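Local coordinates for glutathione S-transferase (Burkholderia xenovorans, PDB 2DSA), which reductively dechlorinates metabolites of polychlorinated biphenyls, binds glutathione, and probably has glutathione transferase activity, at residues 138-143 against 176-181; 103-108 against 131-136; 143-148 against 183-188. One frame throughout, in Å; residues are numbered along the deposited sequence.

Contact 1 (138-143 against 176-181); sequences RQLEHA and PSLQAF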
# COMPACT_ATOMS: atom_id res chain seq x y z
N ARG A 138 -14.70 -12.90 -6.03
CA ARG A 138 -14.37 -13.80 -7.14
C ARG A 138 -13.05 -14.54 -6.89
O ARG A 138 -12.93 -15.74 -7.20
CB ARG A 138 -14.37 -13.06 -8.47
CG ARG A 138 -15.76 -12.53 -8.84
CD ARG A 138 -15.89 -12.03 -10.28
NE ARG A 138 -15.03 -10.86 -10.54
CZ ARG A 138 -15.36 -9.60 -10.29
NH1 ARG A 138 -16.55 -9.30 -9.75
NH2 ARG A 138 -14.49 -8.63 -10.58
N GLN A 139 -12.08 -13.84 -6.29
CA GLN A 139 -10.78 -14.42 -5.96
C GLN A 139 -10.95 -15.55 -4.94
O GLN A 139 -10.31 -16.59 -5.04
CB GLN A 139 -9.82 -13.34 -5.43
CG GLN A 139 -8.41 -13.83 -5.01
CD GLN A 139 -7.48 -14.18 -6.18
OE1 GLN A 139 -6.52 -14.93 -6.01
NE2 GLN A 139 -7.76 -13.63 -7.36
N LEU A 140 -11.85 -15.35 -3.98
CA LEU A 140 -12.06 -16.31 -2.90
C LEU A 140 -13.16 -17.35 -3.18
O LEU A 140 -13.49 -18.16 -2.31
CB LEU A 140 -12.30 -15.57 -1.58
CG LEU A 140 -11.09 -14.80 -1.01
CD1 LEU A 140 -11.51 -13.86 0.09
CD2 LEU A 140 -9.97 -15.74 -0.52
N GLU A 141 -13.68 -17.34 -4.42
CA GLU A 141 -14.73 -18.26 -4.85
C GLU A 141 -14.31 -19.72 -4.97
O GLU A 141 -15.06 -20.61 -4.57
CB GLU A 141 -15.33 -17.83 -6.18
CG GLU A 141 -16.76 -17.34 -6.08
CD GLU A 141 -17.28 -16.85 -7.41
OE1 GLU A 141 -18.03 -15.83 -7.41
OE2 GLU A 141 -16.93 -17.46 -8.46
N HIS A 142 -13.13 -19.96 -5.54
CA HIS A 142 -12.69 -21.34 -5.77
C HIS A 142 -11.44 -21.73 -4.98
O HIS A 142 -10.94 -22.85 -5.13
CB HIS A 142 -12.52 -21.62 -7.28
CG HIS A 142 -13.72 -21.28 -8.10
ND1 HIS A 142 -14.89 -22.00 -8.06
CD2 HIS A 142 -13.93 -20.27 -8.99
CE1 HIS A 142 -15.77 -21.46 -8.88
NE2 HIS A 142 -15.21 -20.41 -9.46
N ALA A 143 -10.96 -20.82 -4.13
CA ALA A 143 -9.82 -21.10 -3.25
C ALA A 143 -10.07 -20.50 -1.87
O ALA A 143 -10.68 -19.43 -1.76
CB ALA A 143 -8.52 -20.58 -3.87
N PRO A 176 -21.22 -14.14 -0.79
CA PRO A 176 -21.14 -15.31 0.07
C PRO A 176 -19.73 -15.89 0.24
O PRO A 176 -19.44 -16.44 1.30
CB PRO A 176 -22.06 -16.32 -0.63
CG PRO A 176 -22.42 -15.74 -1.94
CD PRO A 176 -22.24 -14.30 -1.84
N SER A 177 -18.86 -15.78 -0.76
CA SER A 177 -17.46 -16.26 -0.63
C SER A 177 -16.63 -15.45 0.41
O SER A 177 -15.69 -15.99 1.01
CB SER A 177 -16.75 -16.32 -1.99
OG SER A 177 -16.48 -15.01 -2.46
N LEU A 178 -17.01 -14.19 0.63
CA LEU A 178 -16.37 -13.34 1.64
C LEU A 178 -16.82 -13.68 3.06
O LEU A 178 -16.01 -13.65 4.00
CB LEU A 178 -16.62 -11.85 1.36
CG LEU A 178 -16.06 -11.29 0.04
CD1 LEU A 178 -16.34 -9.81 -0.08
CD2 LEU A 178 -14.55 -11.56 -0.08
N GLN A 179 -18.11 -13.97 3.23
CA GLN A 179 -18.65 -14.48 4.50
C GLN A 179 -18.08 -15.85 4.84
O GLN A 179 -17.78 -16.13 6.00
CB GLN A 179 -20.17 -14.55 4.44
CG GLN A 179 -20.84 -13.20 4.33
CD GLN A 179 -22.30 -13.30 3.96
OE1 GLN A 179 -22.69 -14.14 3.15
NE2 GLN A 179 -23.11 -12.42 4.54
N ALA A 180 -17.94 -16.69 3.83
CA ALA A 180 -17.30 -18.00 3.98
C ALA A 180 -15.85 -17.83 4.44
O ALA A 180 -15.38 -18.56 5.31
CB ALA A 180 -17.35 -18.77 2.68
N PHE A 181 -15.16 -16.85 3.85
CA PHE A 181 -13.78 -16.52 4.22
C PHE A 181 -13.69 -16.02 5.66
O PHE A 181 -12.79 -16.42 6.39
CB PHE A 181 -13.21 -15.48 3.23
CG PHE A 181 -11.91 -14.86 3.66
CD1 PHE A 181 -10.70 -15.45 3.34
CD2 PHE A 181 -11.91 -13.65 4.37
CE1 PHE A 181 -9.50 -14.86 3.73
CE2 PHE A 181 -10.72 -13.06 4.76
CZ PHE A 181 -9.52 -13.66 4.44
O HOH W 1 -14.33 -18.24 0.23

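Contact 2 (103-108 against 131-136); sequences SELHKS and TRLGQV. With GSH (glutathione), chain E; GSH (glutathione), chain G; HPX ((2Z,4E)-2-hydroxy-6-oxo-6-phenylhexa-2,4-dienoic acid), chain F.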
# COMPACT_ATOMS: atom_id res chain seq x y z
N SER A 103 -4.72 0.11 -0.15
CA SER A 103 -5.04 1.28 -0.99
C SER A 103 -6.45 1.22 -1.59
O SER A 103 -7.08 2.26 -1.81
CB SER A 103 -4.02 1.44 -2.11
OG SER A 103 -4.10 0.35 -3.02
N GLU A 104 -6.94 0.00 -1.84
CA GLU A 104 -8.19 -0.21 -2.55
C GLU A 104 -9.35 -0.56 -1.63
O GLU A 104 -10.51 -0.43 -2.02
CB GLU A 104 -8.03 -1.30 -3.63
CG GLU A 104 -6.92 -1.01 -4.70
CD GLU A 104 -7.15 0.27 -5.49
OE1 GLU A 104 -6.16 0.93 -5.90
OE2 GLU A 104 -8.33 0.64 -5.70
N LEU A 105 -9.06 -1.04 -0.42
CA LEU A 105 -10.12 -1.43 0.50
C LEU A 105 -10.11 -0.57 1.75
O LEU A 105 -11.03 0.22 1.98
CB LEU A 105 -10.04 -2.93 0.84
CG LEU A 105 -10.32 -3.97 -0.24
CD1 LEU A 105 -10.20 -5.38 0.35
CD2 LEU A 105 -11.72 -3.78 -0.88
N HIS A 106 -9.04 -0.70 2.54
CA HIS A 106 -8.85 0.02 3.81
C HIS A 106 -9.09 1.52 3.64
O HIS A 106 -9.87 2.10 4.38
CB HIS A 106 -7.44 -0.29 4.35
CG HIS A 106 -7.07 0.44 5.62
ND1 HIS A 106 -6.01 0.03 6.41
CD2 HIS A 106 -7.59 1.54 6.22
CE1 HIS A 106 -5.90 0.85 7.44
NE2 HIS A 106 -6.85 1.77 7.35
N LYS A 107 -8.41 2.13 2.68
CA LYS A 107 -8.48 3.58 2.49
C LYS A 107 -9.86 4.10 2.05
O LYS A 107 -10.14 5.30 2.19
CB LYS A 107 -7.39 4.06 1.53
CG LYS A 107 -6.03 4.18 2.20
CD LYS A 107 -6.00 5.33 3.20
CE LYS A 107 -5.20 4.98 4.43
NZ LYS A 107 -5.05 6.17 5.32
N SER A 108 -10.69 3.20 1.51
CA SER A 108 -12.06 3.51 1.13
C SER A 108 -13.03 3.36 2.30
O SER A 108 -14.05 4.03 2.34
CB SER A 108 -12.49 2.67 -0.08
OG SER A 108 -11.88 3.15 -1.27
N THR A 131 -17.41 -2.54 -6.01
CA THR A 131 -16.68 -3.10 -7.15
C THR A 131 -15.49 -3.92 -6.67
O THR A 131 -15.28 -5.06 -7.08
CB THR A 131 -16.17 -2.00 -8.09
OG1 THR A 131 -17.25 -1.16 -8.49
CG2 THR A 131 -15.51 -2.60 -9.33
N ARG A 132 -14.71 -3.31 -5.78
CA ARG A 132 -13.47 -3.86 -5.29
C ARG A 132 -13.72 -5.15 -4.49
O ARG A 132 -13.06 -6.16 -4.73
CB ARG A 132 -12.72 -2.78 -4.50
CG ARG A 132 -11.29 -2.50 -4.98
CD ARG A 132 -11.10 -1.35 -5.97
NE ARG A 132 -11.24 -1.81 -7.35
CZ ARG A 132 -11.00 -1.10 -8.44
NH1 ARG A 132 -10.52 0.14 -8.38
NH2 ARG A 132 -11.23 -1.64 -9.62
N LEU A 133 -14.71 -5.13 -3.59
CA LEU A 133 -15.17 -6.35 -2.89
C LEU A 133 -15.70 -7.46 -3.81
O LEU A 133 -15.61 -8.64 -3.48
CB LEU A 133 -16.25 -6.03 -1.85
CG LEU A 133 -15.95 -5.14 -0.64
CD1 LEU A 133 -17.25 -4.86 0.10
CD2 LEU A 133 -14.88 -5.74 0.31
N GLY A 134 -16.25 -7.08 -4.96
CA GLY A 134 -16.61 -8.05 -6.00
C GLY A 134 -15.38 -8.78 -6.51
O GLY A 134 -15.38 -10.01 -6.63
N GLN A 135 -14.31 -8.03 -6.79
CA GLN A 135 -13.08 -8.64 -7.26
C GLN A 135 -12.51 -9.66 -6.25
O GLN A 135 -12.03 -10.73 -6.64
CB GLN A 135 -12.04 -7.57 -7.61
CG GLN A 135 -10.73 -8.13 -8.19
CD GLN A 135 -9.67 -7.07 -8.37
OE1 GLN A 135 -9.91 -5.87 -8.16
NE2 GLN A 135 -8.47 -7.51 -8.75
N VAL A 136 -12.58 -9.34 -4.96
CA VAL A 136 -12.06 -10.23 -3.91
C VAL A 136 -12.95 -11.45 -3.71
O VAL A 136 -12.45 -12.55 -3.46
CB VAL A 136 -11.87 -9.49 -2.56
CG1 VAL A 136 -11.14 -10.37 -1.58
CG2 VAL A 136 -11.12 -8.20 -2.78
N1 GSH E . -1.20 4.00 5.80
CA1 GSH E . -1.50 3.51 7.15
C1 GSH E . -1.25 2.03 7.25
O11 GSH E . -1.54 1.28 6.29
O12 GSH E . -0.78 1.53 8.31
CB1 GSH E . -2.95 3.75 7.58
CG1 GSH E . -3.14 3.40 9.06
CD1 GSH E . -4.47 3.92 9.54
OE1 GSH E . -5.28 4.55 8.60
N2 GSH E . -4.80 3.75 10.82
CA2 GSH E . -6.03 4.24 11.43
C2 GSH E . -5.76 5.30 12.45
O2 GSH E . -4.76 5.11 13.41
CB2 GSH E . -6.81 3.12 12.12
SG2 GSH E . -7.33 1.88 10.91
N3 GSH E . -6.50 6.39 12.41
CA3 GSH E . -5.97 7.63 11.87
C3 GSH E . -5.90 8.61 12.98
O31 GSH E . -6.14 8.19 14.14
O32 GSH E . -5.62 9.82 12.78
N1 GSH G . -3.59 0.38 -6.05
CA1 GSH G . -3.15 0.51 -7.43
C1 GSH G . -1.66 0.52 -7.44
O11 GSH G . -1.07 -0.01 -8.39
O12 GSH G . -1.00 1.08 -6.52
CB1 GSH G . -3.66 1.82 -8.02
CG1 GSH G . -3.34 1.95 -9.50
CD1 GSH G . -3.90 3.24 -10.05
OE1 GSH G . -4.53 4.15 -9.19
N2 GSH G . -3.75 3.47 -11.36
CA2 GSH G . -4.38 4.59 -12.04
C2 GSH G . -5.30 4.09 -13.13
O2 GSH G . -4.91 3.03 -13.97
CB2 GSH G . -3.34 5.50 -12.69
SG2 GSH G . -2.23 6.40 -11.56
N3 GSH G . -6.48 4.68 -13.26
CA3 GSH G . -7.60 4.32 -12.42
C3 GSH G . -8.60 3.43 -13.10
O31 GSH G . -9.12 2.47 -12.47
O32 GSH G . -8.92 3.66 -14.29
CB3 HPX F . -13.75 -0.72 15.72
CB4 HPX F . -14.66 -1.17 14.77
CB5 HPX F . -14.55 -0.74 13.44
CB6 HPX F . -13.52 0.13 13.08
CB1 HPX F . -12.62 0.58 14.04
CB2 HPX F . -12.74 0.16 15.36
CA6 HPX F . -11.53 1.53 13.66
OA4 HPX F . -11.02 2.23 14.52
CA5 HPX F . -11.05 1.65 12.27
CA4 HPX F . -10.79 2.87 11.82
CA3 HPX F . -10.30 3.10 10.45
CA2 HPX F . -9.75 4.27 10.10
OA3 HPX F . -9.62 5.30 10.93
CA1 HPX F . -9.26 4.43 8.75
OA2 HPX F . -8.55 5.42 8.48
OA1 HPX F . -9.57 3.56 7.91

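Contact 3 (143-148 against 183-188); sequences APYLLG and GRVGGR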
# COMPACT_ATOMS: atom_id res chain seq x y z
N ALA A 143 -10.96 -20.82 -4.13
CA ALA A 143 -9.82 -21.10 -3.25
C ALA A 143 -10.07 -20.50 -1.87
O ALA A 143 -10.68 -19.43 -1.76
CB ALA A 143 -8.52 -20.58 -3.87
N PRO A 144 -9.61 -21.18 -0.80
CA PRO A 144 -9.94 -20.69 0.55
C PRO A 144 -9.25 -19.38 0.96
O PRO A 144 -9.81 -18.61 1.73
CB PRO A 144 -9.52 -21.85 1.45
CG PRO A 144 -8.48 -22.58 0.68
CD PRO A 144 -8.81 -22.41 -0.76
N TYR A 145 -8.05 -19.13 0.43
CA TYR A 145 -7.27 -17.95 0.78
C TYR A 145 -6.78 -17.21 -0.47
O TYR A 145 -6.88 -17.75 -1.57
CB TYR A 145 -6.10 -18.33 1.70
CG TYR A 145 -6.55 -19.12 2.89
CD1 TYR A 145 -6.30 -20.49 2.98
CD2 TYR A 145 -7.29 -18.52 3.91
CE1 TYR A 145 -6.73 -21.22 4.06
CE2 TYR A 145 -7.73 -19.24 4.98
CZ TYR A 145 -7.45 -20.59 5.05
OH TYR A 145 -7.89 -21.31 6.13
N LEU A 146 -6.30 -15.99 -0.27
CA LEU A 146 -5.89 -15.08 -1.35
C LEU A 146 -4.78 -15.65 -2.26
O LEU A 146 -4.80 -15.45 -3.49
CB LEU A 146 -5.47 -13.73 -0.76
CG LEU A 146 -6.36 -12.47 -0.78
CD1 LEU A 146 -7.81 -12.71 -1.20
CD2 LEU A 146 -6.25 -11.64 0.51
N LEU A 147 -3.84 -16.37 -1.65
CA LEU A 147 -2.73 -16.98 -2.37
C LEU A 147 -2.94 -18.47 -2.68
O LEU A 147 -2.06 -19.13 -3.22
CB LEU A 147 -1.40 -16.75 -1.63
CG LEU A 147 -1.02 -15.26 -1.39
CD1 LEU A 147 0.36 -15.14 -0.74
CD2 LEU A 147 -1.08 -14.42 -2.65
N GLY A 148 -4.12 -18.99 -2.34
CA GLY A 148 -4.46 -20.39 -2.64
C GLY A 148 -4.91 -21.17 -1.43
O GLY A 148 -5.86 -20.79 -0.75
N GLY A 183 -15.60 -16.80 8.20
CA GLY A 183 -15.77 -17.93 9.09
C GLY A 183 -14.57 -18.86 9.12
O GLY A 183 -14.27 -19.47 10.14
N ARG A 184 -13.89 -18.95 7.98
CA ARG A 184 -12.68 -19.75 7.81
C ARG A 184 -11.53 -19.18 8.64
O ARG A 184 -10.81 -19.93 9.31
CB ARG A 184 -12.31 -19.77 6.33
CG ARG A 184 -11.41 -20.89 5.91
CD ARG A 184 -11.69 -21.33 4.47
NE ARG A 184 -11.78 -20.19 3.57
CZ ARG A 184 -12.79 -19.92 2.75
NH1 ARG A 184 -13.85 -20.73 2.66
NH2 ARG A 184 -12.73 -18.84 2.00
N VAL A 185 -11.36 -17.86 8.60
CA VAL A 185 -10.28 -17.17 9.30
C VAL A 185 -10.63 -16.86 10.75
O VAL A 185 -9.81 -17.06 11.65
CB VAL A 185 -9.86 -15.87 8.56
CG1 VAL A 185 -8.77 -15.13 9.33
CG2 VAL A 185 -9.37 -16.19 7.16
N GLY A 186 -11.85 -16.36 10.97
CA GLY A 186 -12.33 -15.96 12.29
C GLY A 186 -12.38 -17.08 13.29
O GLY A 186 -12.41 -16.83 14.50
N GLY A 187 -12.37 -18.31 12.78
CA GLY A 187 -12.43 -19.52 13.59
C GLY A 187 -11.09 -20.03 14.11
O GLY A 187 -11.04 -21.00 14.87
N ARG A 188 -10.00 -19.37 13.68
CA ARG A 188 -8.65 -19.67 14.16
C ARG A 188 -8.43 -19.18 15.59
O ARG A 188 -8.92 -18.11 15.98
CB ARG A 188 -7.62 -19.02 13.23
CG ARG A 188 -7.68 -19.52 11.82
CD ARG A 188 -6.73 -18.79 10.93
NE ARG A 188 -5.35 -19.17 11.20
CZ ARG A 188 -4.76 -20.24 10.69
NH1 ARG A 188 -5.41 -21.05 9.88
NH2 ARG A 188 -3.50 -20.50 10.98
O HOH W 2 -8.30 -20.46 8.62

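Contact 1 (138-143 against 176-181)
Glu141 and Ser177 bring their CA atoms to 5.4 Å of each other where the chain, leaving helix 119-139, passes the first turn of helix 176-186. So close a backbone approach suits a small residue: the CB of Ser177 lies against the carbonyl of Leu140, 3.8 Å from Leu140 O, and also against Glu141, whose acid group extends from an exposed position. Ser177 OG turns back between its own backbone N and carbonyl carbon (chi1 72°), and its hydrogen bond goes to Ala137 O, in the last turn of helix 119-139. Leu140 is the first residue there to leave helical backbone angles. A water joins the two backbones, donating one hydrogen to Leu140 O at 2.7 Å and the other to Ser177 O at 2.7 Å. Ser177 O thus takes two donors, the second being Phe181 N (3.0 Å) one helical turn on.

These two helices belong to the all-helical C-terminal domain of the glutathione transferase fold, and beyond the water the contact becomes apolar. Leu140 sends CD1 over one face of the Phe181 ring, 4.1 Å from its centroid and 28° off the normal, so the methyl makes a CH-pi contact displaced toward the root of the ring; its nearest ring atoms are CG and CD1. CD2 of Leu140 also touches Phe181 CD1, the branched end thereby spreading both methyls on the aromatic residue. The same Leu140 CD1 also meets Leu178 CD2 at 3.8 Å. Leucine suits this buried place because its branched, wholly apolar end offers one methyl to both neighbours and a second to the ring. Leu158 of helix 153-163 packs against both Leu140 and Phe181, while Val136 and Ala137 of helix 119-139 receive Leu178.

Contact 2 (103-108 against 131-136)
Glu104 and Leu105 meet Arg132, Leu133 and Val136 where two long helices of the glutathione transferase C-terminal domain, 89-109 and 119-139, pack with the axes of their segments 10.1 Å apart. Their chain directions differ by 133°, nearer antiparallel than parallel.

The apolar part centres on Leu105. Its CD2 touches the aliphatic CB of Arg132 and, at 3.9 Å, CD2 of Leu133, whereas its CD1 faces CG2 of Val136 more loosely. Leu158 and Val161 of helix 153-163 also pack against this leucine, whose purely hydrocarbon side chain suits so buried a site.

The charged part lies on the flank toward the second subunit. Glu104 OE2 lies 3.4 Å from Arg132 CD. The same oxygen forms a salt bridge with Arg132 NH1 at 3.5 Å. With carboxylate and guanidinium planes 79° apart, the two groups do not meet as a flat, paired bridge. Arginine serves both the apolar and the charged part: methylenes pack on Glu104 CB and Leu105, and the cationic tip meets the acid.

Ligand contacts use both sides of helix 103-108. Glu104 OE1 accepts a bond of 2.6 Å from N1 of the glutathione in chain G, which is held by Glu65, Val52 and Gly66 of the second subunit. Glu104 OE1 also forms a salt bridge with Lys107 NZ of the second subunit. An acid here therefore reaches across the dimer to the ligand's amino group. His106 lies beside the glutathione of chain E and the dienoic acid; Tyr157 OH bonds its ND1, and its ring edge presents CD2 3.3 Å from HPX OA1.

Contact 3 (143-148 against 183-188)
Arg184 reaches from helix 176-186 to the loop at Pro144 and Tyr145, where a proline ring, a tyrosine ring and a guanidinium are set against one another. Pro144 CA and CB lie over one face of the Arg184 guanidinium, CA toward its rim, with Pro144 CB 3.5 Å from Arg184 NE. The same CB sits over the Tyr145 ring, toward its rim. Tyrosine ring and guanidinium planes are 86° apart, and their separation permits at most a weak cation-pi attraction; the closer touch is of Tyr145 OH on the aliphatic Arg184 CG, 3.6 Å away.

The arginine chain bends at chi2 and chi3, and its tip meets Pro144 O. NH2 donates to that oxygen at 2.9 Å, with the acceptor 28° out of the guanidinium plane, while NE adds a weak bond at 3.1 Å. One carbonyl thus takes two N-H groups of the same cation, a role that suits arginine, with several N-H donors on one flat tip.

Val185 CG2 comes to the edge of the tyrosine ring, 4.1 Å from CE2. Beyond the hydroxyl a water links Tyr145 OH (2.7 Å), Arg184 O, to which it donates, and Arg188 NH1, from which it accepts. Arg188 also holds Glu20 through a salt bridge from NE.

Tyr145 to Gly148 form a type I beta turn, closed by Gly148 N bonding Tyr145 O; Gly148 has backbone angles that only glycine takes comfortably. Leu146 N bonds Asp155 OD2, tying the turn to the first turn of helix 153-163; the position is probably that of the conserved aspartate which, in glutathione transferases, marks the start of this core helix of the C-terminal domain.

In the fold
All three contacts lie within the helical C-terminal domain. Contacts 1 and 2 are buried and share helix 119-139, one at its end and the other along its body; Leu178 joins them by packing on Leu133 and Val136. Contacts 1 and 3 share helix 176-186 and Ala143, and their segments alternate along the chain, so the loop after helix 119-139 is held twice by one helix. Chemistry follows position: contact 1 is mainly aliphatic and aromatic with one bridging water, contact 2 adds charges that face the second subunit and the glutathione sites, and contact 3, at the surface, relies on arginine, a loop carbonyl and water.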